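Local coordinates for SnoaL-like domain-containing protein (Methylibium petroleiphilum PM1, PDB 3G16) that is of unknown function but adopts the cystatin-like fold of the SnoaL-like family and probably forms a two-fold symmetric dimer, at the interface of chains A and B. Sequence-based numbering; all coordinates share one arbitrary frame. Chains: chain A/B, uncharacterized protein with cystatin-like fold.

The interface of chains A and B. Residues chain A 133-136; chain B 99-103.
A:Leu135 N gives its hydrogen to B:Val101 O at 2.9 Å where the short strand A:134-135 of one SnoaL-like, cystatin-fold subunit runs parallel to the start of strand B:100-111 of the other, forming a short inter-chain ladder. On either side of this bond, B:Val101 N gives to A:Ala133 O and B:Arg103 N to A:Leu135 O. The two-fold relation repeats the patch with chains exchanged; the structure alone does not establish that this dimer forms in solution.

On one face of the ladder, A:Glu136 and B:Arg103 run alongside each other, pointing the same way. B:Arg103 leaves its strand with CG anti to the carbonyl carbon (chi1 -55°) and stays extended to NE. Its CB lies beside A:Leu135 O; CG and then CD pass A:Glu136 CB, with B:Arg103 CD 3.6 Å from it. B:Arg103 NE gives a charge-supported bond to the carboxylate oxygen A:Glu136 OE1 at 2.8 Å, on its anti side. CZ also lies near OE1, and NH2 bonds to that same oxygen nearly along the C-O axis. The carboxylate and guanidinium planes are nearly coplanar, 17° apart. B:Arg103 NH2 also comes within 3.4 Å of A:Arg134 NH2, a contact rather than a bond, in the plane of the A:Arg134 guanidinium at its edge.

A:Arg134, bent at its third torsion, grips the carboxylate from within its own chain. A:Arg134 NE makes a nearly straight salt bridge to A:Glu136 OE2 at 3.0 Å, approaching from above the carboxylate plane, while NH2 adds a bond to OE1 on the syn side. OE1 accepts from A:Arg134 NH2 and from B:Arg103 NE and NH2, which should limit rotation of the carboxylate and probably favours its charged form. The carboxylate likely also offsets the charges of the two guanidinium groups, whose planes are turned 56° apart. B:Val101 lies beneath a face of A:Arg134, with B:Val101 CG2 3.5 Å from A:Arg134 NH1.

On the opposite face of the ladder from the arginines, A:Leu135 CB meets B:Leu102 CD1 at 3.7 Å, the two side chains crossing at a slant.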
loop_
_atom_site.group_PDB
_atom_site.type_symbol
_atom_site.label_atom_id
_atom_site.label_comp_id
_atom_site.label_asym_id
_atom_site.label_seq_id
_atom_site.Cartn_x
_atom_site.Cartn_y
_atom_site.Cartn_z
ATOM N N ALA A 133 -18.821 2.630 7.271
ATOM C CA ALA A 133 -18.281 3.676 8.152
ATOM C C ALA A 133 -16.778 3.564 8.319
ATOM O O ALA A 133 -16.093 4.606 8.358
ATOM C CB ALA A 133 -18.952 3.606 9.532
ATOM N N ARG A 134 -16.254 2.338 8.432
ATOM C CA ARG A 134 -14.840 2.130 8.646
ATOM C C ARG A 134 -14.300 1.168 7.609
ATOM O O ARG A 134 -14.605 -0.032 7.636
ATOM C CB ARG A 134 -14.551 1.574 10.048
ATOM C CG ARG A 134 -15.206 2.358 11.223
ATOM C CD ARG A 134 -14.721 1.838 12.631
ATOM N NE ARG A 134 -13.282 2.014 12.787
ATOM C CZ ARG A 134 -12.692 3.106 13.262
ATOM N NH1 ARG A 134 -13.378 4.147 13.745
ATOM N NH2 ARG A 134 -11.369 3.119 13.278
ATOM N N LEU A 135 -13.500 1.665 6.724
ATOM C CA LEU A 135 -12.842 0.880 5.689
ATOM C C LEU A 135 -11.395 0.684 6.143
ATOM O O LEU A 135 -10.558 1.564 5.970
ATOM C CB LEU A 135 -12.973 1.605 4.353
ATOM C CG LEU A 135 -14.365 1.580 3.726
ATOM C CD1 LEU A 135 -14.466 2.528 2.558
ATOM C CD2 LEU A 135 -14.690 0.126 3.311
ATOM N N GLU A 136 -11.109 -0.455 6.765
ATOM C CA GLU A 136 -9.838 -0.719 7.354
ATOM C C GLU A 136 -9.548 -2.224 7.261
ATOM O O GLU A 136 -10.373 -2.946 6.727
ATOM C CB GLU A 136 -9.759 -0.174 8.782
ATOM C CG GLU A 136 -10.733 -0.750 9.723
ATOM C CD GLU A 136 -10.846 0.027 11.061
ATOM O OE1 GLU A 136 -10.208 1.078 11.244
ATOM O OE2 GLU A 136 -11.652 -0.403 11.948
ATOM N N ASP B 99 -18.098 11.103 10.379
ATOM C CA ASP B 99 -17.843 9.975 11.270
ATOM C C ASP B 99 -17.454 8.730 10.472
ATOM O O ASP B 99 -17.932 7.625 10.755
ATOM C CB ASP B 99 -19.067 9.709 12.149
ATOM C CG ASP B 99 -19.425 10.883 13.029
ATOM O OD1 ASP B 99 -18.526 11.522 13.577
ATOM O OD2 ASP B 99 -20.618 11.152 13.175
ATOM N N LYS B 100 -16.604 8.922 9.466
ATOM C CA LYS B 100 -16.122 7.811 8.640
ATOM C C LYS B 100 -14.608 7.757 8.667
ATOM O O LYS B 100 -13.947 8.797 8.828
ATOM C CB LYS B 100 -16.619 7.925 7.202
ATOM C CG LYS B 100 -18.155 7.782 7.100
ATOM C CD LYS B 100 -18.703 7.944 5.681
ATOM C CE LYS B 100 -18.286 6.791 4.806
ATOM N NZ LYS B 100 -18.959 6.857 3.473
ATOM N N VAL B 101 -14.072 6.552 8.481
ATOM C CA VAL B 101 -12.652 6.303 8.440
ATOM C C VAL B 101 -12.296 5.480 7.191
ATOM O O VAL B 101 -12.972 4.487 6.886
ATOM C CB VAL B 101 -12.219 5.518 9.700
ATOM C CG1 VAL B 101 -10.725 5.222 9.627
ATOM C CG2 VAL B 101 -12.635 6.254 11.024
ATOM N N LEU B 102 -11.283 5.914 6.474
ATOM C CA LEU B 102 -10.749 5.190 5.333
ATOM C C LEU B 102 -9.279 5.028 5.530
ATOM O O LEU B 102 -8.587 6.025 5.685
ATOM C CB LEU B 102 -10.985 5.958 4.044
ATOM C CG LEU B 102 -10.318 5.397 2.783
ATOM C CD1 LEU B 102 -10.857 4.010 2.453
ATOM C CD2 LEU B 102 -10.511 6.402 1.639
ATOM N N ARG B 103 -8.780 3.783 5.528
ATOM C CA ARG B 103 -7.359 3.526 5.655
ATOM C C ARG B 103 -6.859 3.036 4.325
ATOM O O ARG B 103 -7.598 2.533 3.510
ATOM C CB ARG B 103 -7.077 2.538 6.755
ATOM C CG ARG B 103 -7.669 2.961 8.089
ATOM C CD ARG B 103 -7.035 2.203 9.258
ATOM N NE ARG B 103 -7.753 2.262 10.528
ATOM C CZ ARG B 103 -7.386 2.929 11.614
ATOM N NH1 ARG B 103 -6.343 3.751 11.600
ATOM N NH2 ARG B 103 -8.078 2.779 12.725
#